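Extracellular solute-binding protein, family 1 (Trichodesmium erythraeum IMS101, PDB 6G7N) binds ferric iron through tyrosine side chains and probably delivers it to an ABC transporter for iron uptake. Local coordinates at residues K83-L88 and P272-G276; I132-S136 and E174-Q180; A147-E151 and V298-N303; I181-A185 and V213-V217; G226-V231 and F289-S293. All coordinates share one frame. Residues are numbered along the deposited sequence.

Overall arrangement
Contacts 1 and 4 are apolar without direct hydrogen bonds across them; contact 1 is mostly buried between loops, whereas contacts 2 to 5 are partly buried. Contact 4, farthest out, joins helix 177-186 to helix 208-216 and the start of strand 217-220. Opposite contact 1 across the chain's centre, contact 2 shares helix 177-186 with contact 4, V133 CG2 meeting V184 CG2 at 3.6 Å; its chemistry is polar, near the iron. Contact 5 is the most hydrogen-bonded. It touches contact 1, where N87 packs on S293, and contact 3, where Y299 OH lies 2.6 Å from V231 O. Contact 3 packs the body of helix 140-167 on the junction of helices 297-301 and 303-312.

Contact 1: residues K83-L88 and P272-G276; sequences KIPANL and PVVAG
V273 overlaps three residues of the 83-88 loop at once and gives the largest single share of the buried area. With chi1 near -57° (m) and its CA-CB bond directed toward the loop, it places CG2 4.2 Å from I84 CG1, CB 4.1 Å from P85 CD and CG1 3.8 Å from L88 CD1. I84 and L88 both adopt the mt rotamer. K83 ends a helix, and I84 is the first residue to leave helical angles (phi/psi -96/123). P85 continues extended (-53/142), then a short 3-10 turn at A86-N87 is closed by L88 N to P85 O at 2.9 Å. In 272-276 no regular structure forms: V273 (-89/-22) kinks the chain between the extended P272 and V274. The closest CA pair is K83 and V274, 5.6 Å apart. V274, rotamer t, lays CG2 3.6 Å from K83 O, and P85 CD sits 3.2 Å from V273 O. No direct hydrogen bond crosses; instead one water donates to K83 O (2.7 Å) and accepts from A275 N (2.9 Å). Q261 of helix 258-266 takes the amides of V273 and V274, while I84 also rests on F96 and F98 of strand 96-108, so this apolar loop-to-loop junction of the solute-binding-protein fold joins the connection after helix 78-83 to the loop after strand 271-272.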
# COMPACT_ATOMS: atom_id res chain seq x y z
N LYS A 83 -19.09 3.02 -3.45
CA LYS A 83 -18.01 3.10 -4.41
C LYS A 83 -16.70 2.44 -3.96
O LYS A 83 -15.92 2.03 -4.82
CB LYS A 83 -17.74 4.56 -4.81
CG LYS A 83 -18.92 5.22 -5.53
CD LYS A 83 -19.21 4.59 -6.89
CE LYS A 83 -20.32 5.32 -7.61
NZ LYS A 83 -20.58 4.74 -8.95
N ILE A 84 -16.44 2.38 -2.65
CA ILE A 84 -15.20 1.77 -2.15
C ILE A 84 -15.51 0.34 -1.77
O ILE A 84 -16.39 0.09 -0.93
CB ILE A 84 -14.60 2.55 -0.99
CG1 ILE A 84 -14.32 4.00 -1.40
CG2 ILE A 84 -13.35 1.87 -0.50
CD1 ILE A 84 -13.83 4.89 -0.30
N PRO A 85 -14.80 -0.65 -2.36
CA PRO A 85 -15.03 -2.03 -1.97
C PRO A 85 -14.91 -2.21 -0.46
O PRO A 85 -14.03 -1.64 0.17
CB PRO A 85 -13.90 -2.79 -2.71
CG PRO A 85 -13.55 -1.91 -3.87
CD PRO A 85 -13.73 -0.51 -3.38
N ALA A 86 -15.78 -3.07 0.11
CA ALA A 86 -15.81 -3.25 1.55
C ALA A 86 -14.47 -3.67 2.14
O ALA A 86 -14.12 -3.26 3.24
CB ALA A 86 -16.87 -4.27 1.93
N ASN A 87 -13.71 -4.48 1.40
CA ASN A 87 -12.41 -4.95 1.88
C ASN A 87 -11.37 -3.85 1.99
O ASN A 87 -10.34 -4.07 2.62
CB ASN A 87 -11.90 -6.12 1.03
CG ASN A 87 -11.74 -5.77 -0.43
OD1 ASN A 87 -12.74 -5.43 -1.09
ND2 ASN A 87 -10.51 -5.81 -0.95
N LEU A 88 -11.59 -2.71 1.33
CA LEU A 88 -10.65 -1.62 1.26
C LEU A 88 -11.05 -0.44 2.15
O LEU A 88 -10.49 0.66 2.00
CB LEU A 88 -10.44 -1.16 -0.19
CG LEU A 88 -10.00 -2.25 -1.16
CD1 LEU A 88 -9.80 -1.67 -2.55
CD2 LEU A 88 -8.73 -2.96 -0.71
N PRO A 272 -7.04 2.25 -9.29
CA PRO A 272 -8.22 2.81 -8.64
C PRO A 272 -8.85 1.82 -7.71
O PRO A 272 -8.68 0.60 -7.87
CB PRO A 272 -9.20 3.09 -9.81
CG PRO A 272 -8.35 3.02 -11.02
CD PRO A 272 -7.28 2.03 -10.73
N VAL A 273 -9.59 2.30 -6.70
CA VAL A 273 -10.44 1.42 -5.91
C VAL A 273 -11.85 1.27 -6.49
O VAL A 273 -12.52 0.28 -6.19
CB VAL A 273 -10.53 1.82 -4.42
CG1 VAL A 273 -9.16 1.87 -3.79
CG2 VAL A 273 -11.29 3.12 -4.23
N VAL A 274 -12.29 2.24 -7.31
CA VAL A 274 -13.67 2.26 -7.78
C VAL A 274 -13.83 1.43 -9.04
O VAL A 274 -13.11 1.60 -10.02
CB VAL A 274 -14.14 3.70 -7.97
CG1 VAL A 274 -15.55 3.74 -8.56
CG2 VAL A 274 -14.09 4.49 -6.67
N ALA A 275 -14.81 0.54 -9.00
CA ALA A 275 -15.12 -0.31 -10.14
C ALA A 275 -15.42 0.54 -11.38
O ALA A 275 -16.14 1.54 -11.30
CB ALA A 275 -16.30 -1.22 -9.84
N GLY A 276 -14.88 0.13 -12.52
CA GLY A 276 -15.18 0.77 -13.78
C GLY A 276 -14.26 1.91 -14.16
O GLY A 276 -14.25 2.34 -15.32
O HOH W 1 -16.67 0.33 -6.81

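Contact 2: residues I132-S136 and E174-Q180; sequences IVIRS and EGNDTAQ
In the lobe of this periplasmic-binding-protein fold that supplies the iron-binding tyrosines, the exit of strand 132-133 packs on the capped N-terminus of helix 177-186. N176 is the N-cap: with chi1 63° (p), its OD1 accepts from A179 N at 3.0 Å. G175, at phi 85°, leads into it with a conformation suited to glycine. Q180 folds back in an mm conformation (chi3 -48°), and its NE2 donates to E174 O (2.8 Å) and N176 O (3.0 Å). V133, chi1 m, points toward the helix and sets CB 3.5 Å from Q180 OE1. The nearest CA pairs are V133-Q180 (5.9 Å) and R135-E174 (5.6 Å). R135, chi1 74° (p), chi2 t, chi3 m, stretches across the cap: CB is 3.2 Å from G175 O, and one guanidinium face covers N176 CA and D177 N. A weak hydrogen bond, within a salt bridge, runs from R135 NH1 to D177 OD1 (3.4 Å), whereas D177 OD2 pairs with R103. The R135 side chain is about 6 Å from the iron, so this junction borders the metal site. One water links S136 N (2.9 Å) to G175 O (2.7 Å); another accepts from R135 N at 3.1 Å and donates to D177 OD1 at 2.9 Å.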
# COMPACT_ATOMS: atom_id res chain seq x y z
N ILE A 132 16.33 -14.96 -2.89
CA ILE A 132 15.27 -13.96 -2.60
C ILE A 132 15.89 -12.69 -2.06
O ILE A 132 16.74 -12.72 -1.17
CB ILE A 132 14.27 -14.51 -1.58
CG1 ILE A 132 13.66 -15.80 -2.09
CG2 ILE A 132 13.18 -13.47 -1.28
CD1 ILE A 132 12.53 -16.38 -1.28
N VAL A 133 15.44 -11.54 -2.58
CA VAL A 133 15.77 -10.24 -1.99
C VAL A 133 14.47 -9.55 -1.50
O VAL A 133 13.44 -9.54 -2.19
CB VAL A 133 16.58 -9.33 -2.94
CG1 VAL A 133 18.00 -9.87 -3.13
CG2 VAL A 133 15.90 -9.13 -4.27
N ILE A 134 14.56 -8.96 -0.32
CA ILE A 134 13.44 -8.22 0.26
C ILE A 134 14.03 -7.23 1.27
O ILE A 134 15.08 -7.47 1.87
CB ILE A 134 12.40 -9.17 0.91
CG1 ILE A 134 11.10 -8.44 1.29
CG2 ILE A 134 12.98 -9.88 2.13
CD1 ILE A 134 9.96 -9.37 1.64
N ARG A 135 13.32 -6.12 1.47
CA ARG A 135 13.76 -5.09 2.42
C ARG A 135 13.49 -5.51 3.87
O ARG A 135 12.93 -6.58 4.15
CB ARG A 135 13.10 -3.76 2.08
CG ARG A 135 11.64 -3.67 2.44
CD ARG A 135 10.99 -2.48 1.85
NE ARG A 135 11.47 -1.21 2.37
CZ ARG A 135 11.04 -0.03 1.92
NH1 ARG A 135 10.15 0.02 0.92
NH2 ARG A 135 11.51 1.09 2.44
N SER A 136 13.91 -4.64 4.78
CA SER A 136 13.90 -4.94 6.21
C SER A 136 12.50 -5.13 6.79
O SER A 136 11.48 -4.75 6.22
CB SER A 136 14.61 -3.86 6.98
OG SER A 136 13.74 -2.80 7.24
N GLU A 174 18.43 -4.96 2.60
CA GLU A 174 19.19 -3.74 2.32
C GLU A 174 18.42 -2.93 1.30
O GLU A 174 18.12 -3.43 0.22
CB GLU A 174 20.60 -4.10 1.78
CG GLU A 174 21.44 -2.94 1.27
CD GLU A 174 22.77 -3.34 0.63
OE1 GLU A 174 23.11 -4.56 0.53
OE2 GLU A 174 23.48 -2.41 0.20
N GLY A 175 18.16 -1.66 1.62
CA GLY A 175 17.52 -0.76 0.67
C GLY A 175 16.00 -0.83 0.66
O GLY A 175 15.40 -1.59 1.43
N ASN A 176 15.39 -0.01 -0.22
CA ASN A 176 13.94 0.10 -0.31
C ASN A 176 13.38 -0.85 -1.37
O ASN A 176 14.08 -1.77 -1.83
CB ASN A 176 13.58 1.58 -0.54
CG ASN A 176 14.12 2.13 -1.83
OD1 ASN A 176 14.52 1.39 -2.72
ND2 ASN A 176 14.15 3.46 -1.93
N ASP A 177 12.10 -0.72 -1.72
CA ASP A 177 11.51 -1.66 -2.66
C ASP A 177 12.18 -1.57 -4.04
O ASP A 177 12.43 -2.57 -4.69
CB ASP A 177 9.99 -1.45 -2.84
CG ASP A 177 9.11 -2.25 -1.89
OD1 ASP A 177 9.62 -2.82 -0.87
OD2 ASP A 177 7.89 -2.32 -2.16
N THR A 178 12.44 -0.33 -4.47
CA THR A 178 13.11 -0.12 -5.76
C THR A 178 14.49 -0.79 -5.79
O THR A 178 14.90 -1.36 -6.81
CB THR A 178 13.20 1.39 -6.04
OG1 THR A 178 11.87 1.91 -6.11
CG2 THR A 178 14.00 1.70 -7.28
N ALA A 179 15.19 -0.74 -4.67
CA ALA A 179 16.49 -1.41 -4.56
C ALA A 179 16.35 -2.92 -4.75
O ALA A 179 17.24 -3.55 -5.32
CB ALA A 179 17.16 -1.09 -3.24
N GLN A 180 15.23 -3.50 -4.30
CA GLN A 180 15.05 -4.95 -4.51
C GLN A 180 14.85 -5.25 -5.99
O GLN A 180 15.39 -6.22 -6.52
CB GLN A 180 13.89 -5.50 -3.67
CG GLN A 180 13.87 -5.07 -2.22
CD GLN A 180 15.18 -5.20 -1.51
OE1 GLN A 180 15.85 -6.23 -1.57
NE2 GLN A 180 15.57 -4.12 -0.81
O HOH W 2 11.07 -5.31 -0.43
O HOH W 3 15.77 -2.52 3.98

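Contact 3: residues A147-E151 and V298-N303; sequences ASLIE and VYGKLN
V298 opens the second segment, its t rotamer (chi1 166°) aiming CG1 at E151 CG, 3.6 Å away. Next comes Y299, chi1 -55° (m): its backbone O lies 3.5 Å from A147 CB and its CE1 4.0 Å from S148 CB, the ring running past S148 so that OH can bond to V231 O. G300 and K301 complete the last helical turn, closed by L302 N to V298 O at 3.0 Å. L302 then leaves helical angles (phi/psi -105/16) and serves as N-cap position for helix 303-312. It buries the most area (83 Å²): in the mt rotamer, its CB meets A147 CB at 3.8 Å, its CD1 reaches A147 O at 3.7 Å, I150 CG2 at 4.4 Å and E151 OE1 at 3.4 Å. A147 and L302 have the closest CA atoms, 5.1 Å apart, a spacing that the small alanine permits. N303 resumes helical angles, its N bonded to G300 O at 3.1 Å; its CA-CB bond points away from 147-151, and its amide group hydrogen-bonds Q143 and R65. No hydrogen bond crosses between 147-151 and 298-303. The long helix 140-167 thus packs where helices 297-301 and 303-312 join, with I150 continuing onto L309 and Y299 onto H230 and helix 60-68.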
# COMPACT_ATOMS: atom_id res chain seq x y z
N ALA A 147 1.39 -9.88 8.50
CA ALA A 147 0.14 -9.90 9.24
C ALA A 147 -0.93 -10.72 8.51
O ALA A 147 -1.66 -11.51 9.13
CB ALA A 147 -0.34 -8.48 9.51
N SER A 148 -1.02 -10.53 7.18
CA SER A 148 -2.00 -11.31 6.41
C SER A 148 -1.74 -12.82 6.51
O SER A 148 -2.68 -13.63 6.57
CB SER A 148 -2.08 -10.82 4.96
OG SER A 148 -1.07 -11.35 4.13
N LEU A 149 -0.46 -13.19 6.50
CA LEU A 149 -0.09 -14.61 6.59
C LEU A 149 -0.37 -15.18 7.98
O LEU A 149 -0.78 -16.34 8.11
CB LEU A 149 1.37 -14.81 6.18
CG LEU A 149 1.67 -14.48 4.71
CD1 LEU A 149 3.16 -14.46 4.46
CD2 LEU A 149 0.98 -15.46 3.79
N ILE A 150 -0.19 -14.38 9.03
CA ILE A 150 -0.55 -14.82 10.37
C ILE A 150 -2.07 -14.98 10.49
O ILE A 150 -2.55 -15.94 11.09
CB ILE A 150 -0.03 -13.83 11.44
CG1 ILE A 150 1.51 -13.82 11.46
CG2 ILE A 150 -0.58 -14.18 12.82
CD1 ILE A 150 2.08 -12.66 12.23
N GLU A 151 -2.83 -14.06 9.91
CA GLU A 151 -4.29 -14.20 9.91
C GLU A 151 -4.72 -15.52 9.27
O GLU A 151 -5.59 -16.20 9.79
CB GLU A 151 -4.90 -13.02 9.20
CG GLU A 151 -6.42 -13.08 9.01
CD GLU A 151 -7.26 -12.83 10.23
OE1 GLU A 151 -6.71 -12.58 11.32
OE2 GLU A 151 -8.51 -12.84 10.09
N VAL A 298 -7.27 -5.98 8.96
CA VAL A 298 -6.56 -7.12 9.57
C VAL A 298 -5.07 -6.85 9.65
O VAL A 298 -4.38 -7.30 10.57
CB VAL A 298 -6.84 -8.41 8.74
CG1 VAL A 298 -5.89 -9.52 9.09
CG2 VAL A 298 -8.29 -8.83 8.95
N TYR A 299 -4.55 -6.14 8.64
CA TYR A 299 -3.09 -5.86 8.56
C TYR A 299 -2.63 -5.06 9.72
O TYR A 299 -1.52 -5.23 10.24
CB TYR A 299 -2.70 -5.04 7.33
CG TYR A 299 -3.13 -5.57 6.01
CD1 TYR A 299 -3.56 -6.88 5.87
CD2 TYR A 299 -3.14 -4.75 4.90
CE1 TYR A 299 -4.04 -7.35 4.66
CE2 TYR A 299 -3.57 -5.22 3.67
CZ TYR A 299 -4.02 -6.53 3.56
OH TYR A 299 -4.48 -7.01 2.37
N GLY A 300 -3.46 -4.11 10.13
CA GLY A 300 -3.18 -3.32 11.33
C GLY A 300 -3.42 -4.08 12.61
O GLY A 300 -2.60 -4.05 13.54
N LYS A 301 -4.55 -4.75 12.67
CA LYS A 301 -4.85 -5.58 13.87
C LYS A 301 -3.72 -6.55 14.27
O LYS A 301 -3.42 -6.74 15.47
CB LYS A 301 -6.14 -6.35 13.65
CG LYS A 301 -6.67 -7.02 14.87
CD LYS A 301 -8.08 -7.52 14.67
CE LYS A 301 -8.61 -8.08 15.98
NZ LYS A 301 -10.10 -8.19 16.02
N LEU A 302 -3.08 -7.13 13.25
CA LEU A 302 -2.01 -8.10 13.50
C LEU A 302 -0.61 -7.54 13.26
O LEU A 302 0.35 -8.30 13.20
CB LEU A 302 -2.23 -9.35 12.68
CG LEU A 302 -3.38 -10.18 13.20
CD1 LEU A 302 -3.77 -11.22 12.19
CD2 LEU A 302 -2.98 -10.83 14.53
N ASN A 303 -0.49 -6.23 13.19
CA ASN A 303 0.82 -5.61 13.00
C ASN A 303 1.80 -5.98 14.12
O ASN A 303 2.95 -6.31 13.84
CB ASN A 303 0.66 -4.10 12.90
CG ASN A 303 1.99 -3.38 12.77
OD1 ASN A 303 2.57 -2.97 13.76
ND2 ASN A 303 2.49 -3.28 11.56

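Contact 4: residues I181-A185 and V213-V217; sequences IKAVA and VADKV
A185 CB is the small bump that enters the hollow between V213 and V217, lying 3.9 Å from V213 CG1 and 3.8 Å from V217 CG2. Its methyl group lets the backbones close in: A185 and K216 have the nearest CA atoms, 5.5 Å apart. In return, V217 CG2 fills a groove on helix 177-186 lined by I181, V184 and A185, touching I181 O at 3.8 Å, I181 CG2 at 4.1 Å and V184 CG1 at 4.2 Å. V213 CG1 sits one turn back, against I181 CG2 (4.0 Å) and K182 CG (4.2 Å). The three valines take chi1 t, and I181 is mt. The 181-185 segment is regular helix, with A185 N bonded to I181 O at 3.0 Å. K216 N bonds V213 O at 3.0 Å; V217 is extended (phi/psi -125/128) and starts strand 217-220. K216 CB covers A185 CB at 4.1 Å. Behind the valines, I181 reaches Y198, an iron ligand, and L202 of helix 196-204; I181 and V217 both rest on M106 of strand 96-108. The arrangement is a helix laid on a helix-to-strand turn beside the sheet of the solute-binding-protein fold. With no hydrogen bond or salt bridge across, helix 177-186 and the turn at 213-217 are held by apolar fit and close alanine approach, K182 and K216 lending aliphatic carbons at the exposed edge.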
# COMPACT_ATOMS: atom_id res chain seq x y z
N ILE A 181 14.06 -4.41 -6.67
CA ILE A 181 13.85 -4.58 -8.10
C ILE A 181 15.19 -4.49 -8.85
O ILE A 181 15.48 -5.32 -9.74
CB ILE A 181 12.84 -3.55 -8.64
CG1 ILE A 181 11.46 -3.77 -7.98
CG2 ILE A 181 12.74 -3.62 -10.15
CD1 ILE A 181 10.45 -2.68 -8.27
N LYS A 182 16.01 -3.50 -8.50
CA LYS A 182 17.30 -3.36 -9.15
C LYS A 182 18.20 -4.58 -8.87
O LYS A 182 18.96 -5.02 -9.75
CB LYS A 182 17.97 -2.07 -8.73
CG LYS A 182 17.27 -0.83 -9.28
CD LYS A 182 17.89 0.48 -8.81
CE LYS A 182 17.22 1.74 -9.32
NZ LYS A 182 17.84 2.96 -8.70
N ALA A 183 18.14 -5.14 -7.66
CA ALA A 183 18.93 -6.31 -7.29
C ALA A 183 18.48 -7.54 -8.08
O ALA A 183 19.30 -8.37 -8.48
CB ALA A 183 18.87 -6.55 -5.79
N VAL A 184 17.17 -7.67 -8.30
CA VAL A 184 16.66 -8.76 -9.14
C VAL A 184 17.15 -8.62 -10.59
O VAL A 184 17.65 -9.58 -11.18
CB VAL A 184 15.12 -8.82 -9.07
CG1 VAL A 184 14.55 -9.76 -10.10
CG2 VAL A 184 14.66 -9.24 -7.68
N ALA A 185 17.07 -7.42 -11.15
CA ALA A 185 17.57 -7.16 -12.51
C ALA A 185 19.06 -7.49 -12.62
O ALA A 185 19.50 -8.02 -13.64
CB ALA A 185 17.35 -5.70 -12.90
N VAL A 213 16.34 -1.58 -16.43
CA VAL A 213 16.01 -2.39 -15.27
C VAL A 213 14.60 -2.95 -15.43
O VAL A 213 14.37 -4.16 -15.25
CB VAL A 213 16.10 -1.57 -13.94
CG1 VAL A 213 15.45 -2.29 -12.77
CG2 VAL A 213 17.54 -1.26 -13.61
N ALA A 214 13.65 -2.09 -15.78
CA ALA A 214 12.26 -2.52 -15.87
C ALA A 214 12.03 -3.61 -16.89
O ALA A 214 11.26 -4.53 -16.65
CB ALA A 214 11.36 -1.33 -16.13
N ASP A 215 12.76 -3.55 -18.00
CA ASP A 215 12.63 -4.56 -19.05
C ASP A 215 13.13 -5.94 -18.63
O ASP A 215 12.72 -6.92 -19.23
CB ASP A 215 13.44 -4.12 -20.26
N LYS A 216 14.00 -5.99 -17.62
CA LYS A 216 14.58 -7.24 -17.10
C LYS A 216 13.77 -7.92 -16.00
O LYS A 216 14.11 -9.06 -15.62
CB LYS A 216 15.97 -6.97 -16.53
CG LYS A 216 16.98 -6.65 -17.62
CD LYS A 216 18.31 -6.21 -17.04
CE LYS A 216 19.38 -6.09 -18.12
NZ LYS A 216 20.05 -7.40 -18.26
N VAL A 217 12.75 -7.23 -15.48
CA VAL A 217 12.00 -7.70 -14.31
C VAL A 217 10.52 -7.79 -14.62
O VAL A 217 9.93 -6.82 -15.13
CB VAL A 217 12.23 -6.75 -13.12
CG1 VAL A 217 11.42 -7.18 -11.89
CG2 VAL A 217 13.71 -6.68 -12.78

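Contact 5: residues G226-V231 and F289-S293; sequences GRGTHV and FKNDS
Backbone hydrogen bonds hold the centre: T229 N donates to K290 O at 2.9 Å and D292 N to T229 O at 3.0 Å, both nearly linear, making one isolated beta bridge between T229 and N291 (CA-CA 4.9 Å). The end-to-end directions of the two loops differ by 86°, so they cross at this bridge. G228 and D292 have the closest CA atoms, 4.3 Å; G228 (phi/psi 104/172) fits because a CB there would clash with the N291-D292 backbone. D292 CA adds a CA-H...O contact to R227 O at 3.3 Å.

Among charged groups, K290, fully extended, donates NZ to G226 O at 2.8 Å. R227, chi1 69° (p), forms a salt bridge from NE to D292 OD2 at 3.5 Å, while its NH1 pairs with E121 and D292 OD1 bonds T294 OG1. One water joins R227 NE (3.1 Å), G228 O (2.9 Å) and D292 OD2 (2.8 Å); another donates to R227 O (2.8 Å) and accepts from S293 N (3.0 Å).

Apolar packing lies beyond the bridge: the F289 ring, chi1 p, meets V231 CG1 by its edge (CE2, 4.0 Å) and T229 CB at CD2 (3.8 Å), and stacks on F221. Directional backbone bonds thus fix the loop entering strand 231-239 against the loop before helix 297-301, with charges and water on one flank and aromatic packing on another.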
# COMPACT_ATOMS: atom_id res chain seq x y z
N GLY A 226 -5.93 -19.57 -5.74
CA GLY A 226 -6.45 -19.69 -4.38
C GLY A 226 -7.11 -18.40 -3.97
O GLY A 226 -8.05 -17.93 -4.63
N ARG A 227 -6.63 -17.83 -2.86
CA ARG A 227 -7.34 -16.71 -2.24
C ARG A 227 -7.16 -15.37 -2.94
O ARG A 227 -7.91 -14.45 -2.64
CB ARG A 227 -6.96 -16.60 -0.78
CG ARG A 227 -5.51 -16.15 -0.53
CD ARG A 227 -5.19 -16.09 0.94
NE ARG A 227 -3.81 -15.66 1.19
CZ ARG A 227 -2.77 -16.46 1.43
NH1 ARG A 227 -2.91 -17.77 1.48
NH2 ARG A 227 -1.57 -15.94 1.58
N GLY A 228 -6.15 -15.24 -3.81
CA GLY A 228 -5.88 -14.00 -4.47
C GLY A 228 -4.69 -13.26 -3.92
O GLY A 228 -4.11 -13.62 -2.89
N THR A 229 -4.30 -12.19 -4.61
CA THR A 229 -3.13 -11.42 -4.30
C THR A 229 -3.39 -10.47 -3.11
O THR A 229 -4.49 -9.93 -2.96
CB THR A 229 -2.71 -10.63 -5.55
OG1 THR A 229 -2.38 -11.55 -6.59
CG2 THR A 229 -1.56 -9.68 -5.34
N HIS A 230 -2.34 -10.24 -2.31
CA HIS A 230 -2.36 -9.27 -1.21
C HIS A 230 -2.36 -7.85 -1.78
O HIS A 230 -1.40 -7.45 -2.46
CB HIS A 230 -1.14 -9.50 -0.34
CG HIS A 230 -0.96 -8.50 0.76
ND1 HIS A 230 -1.50 -8.65 2.01
CD2 HIS A 230 -0.25 -7.34 0.80
CE1 HIS A 230 -1.11 -7.63 2.76
NE2 HIS A 230 -0.34 -6.82 2.06
N VAL A 231 -3.45 -7.13 -1.51
CA VAL A 231 -3.59 -5.75 -1.88
C VAL A 231 -3.63 -4.88 -0.65
O VAL A 231 -4.06 -5.28 0.44
CB VAL A 231 -4.79 -5.50 -2.83
CG1 VAL A 231 -4.56 -6.25 -4.14
CG2 VAL A 231 -6.12 -5.88 -2.22
N PHE A 289 -6.00 -9.14 -12.15
CA PHE A 289 -5.65 -10.20 -11.24
C PHE A 289 -6.66 -10.26 -10.11
O PHE A 289 -7.25 -9.25 -9.70
CB PHE A 289 -4.21 -10.03 -10.67
CG PHE A 289 -3.99 -8.75 -9.92
CD1 PHE A 289 -3.66 -7.60 -10.60
CD2 PHE A 289 -4.09 -8.70 -8.53
CE1 PHE A 289 -3.45 -6.43 -9.92
CE2 PHE A 289 -3.86 -7.53 -7.84
CZ PHE A 289 -3.53 -6.38 -8.54
N LYS A 290 -6.84 -11.47 -9.59
CA LYS A 290 -7.73 -11.69 -8.46
C LYS A 290 -7.14 -11.08 -7.19
O LYS A 290 -6.00 -11.34 -6.84
CB LYS A 290 -7.91 -13.19 -8.21
CG LYS A 290 -8.89 -13.49 -7.12
CD LYS A 290 -9.04 -14.98 -6.89
CE LYS A 290 -10.02 -15.24 -5.77
NZ LYS A 290 -10.33 -16.68 -5.67
N ASN A 291 -7.95 -10.25 -6.54
CA ASN A 291 -7.61 -9.62 -5.28
C ASN A 291 -8.15 -10.49 -4.12
O ASN A 291 -9.32 -10.88 -4.15
CB ASN A 291 -8.30 -8.26 -5.11
CG ASN A 291 -7.85 -7.14 -6.05
OD1 ASN A 291 -7.99 -5.97 -5.68
ND2 ASN A 291 -7.37 -7.44 -7.27
N ASP A 292 -7.34 -10.69 -3.08
CA ASP A 292 -7.87 -11.28 -1.84
C ASP A 292 -8.99 -10.39 -1.29
O ASP A 292 -8.90 -9.16 -1.35
CB ASP A 292 -6.67 -11.43 -0.90
CG ASP A 292 -6.93 -12.29 0.34
OD1 ASP A 292 -8.07 -12.35 0.86
OD2 ASP A 292 -5.94 -12.89 0.80
N SER A 293 -10.07 -10.98 -0.78
CA SER A 293 -11.19 -10.22 -0.18
C SER A 293 -10.99 -9.91 1.30
O SER A 293 -11.86 -9.30 1.89
CB SER A 293 -12.50 -10.92 -0.42
OG SER A 293 -12.49 -12.16 0.24
O HOH W 4 -3.35 -12.90 -0.21
O HOH W 5 -4.54 -12.92 3.03
O HOH W 6 -10.28 -13.95 -1.32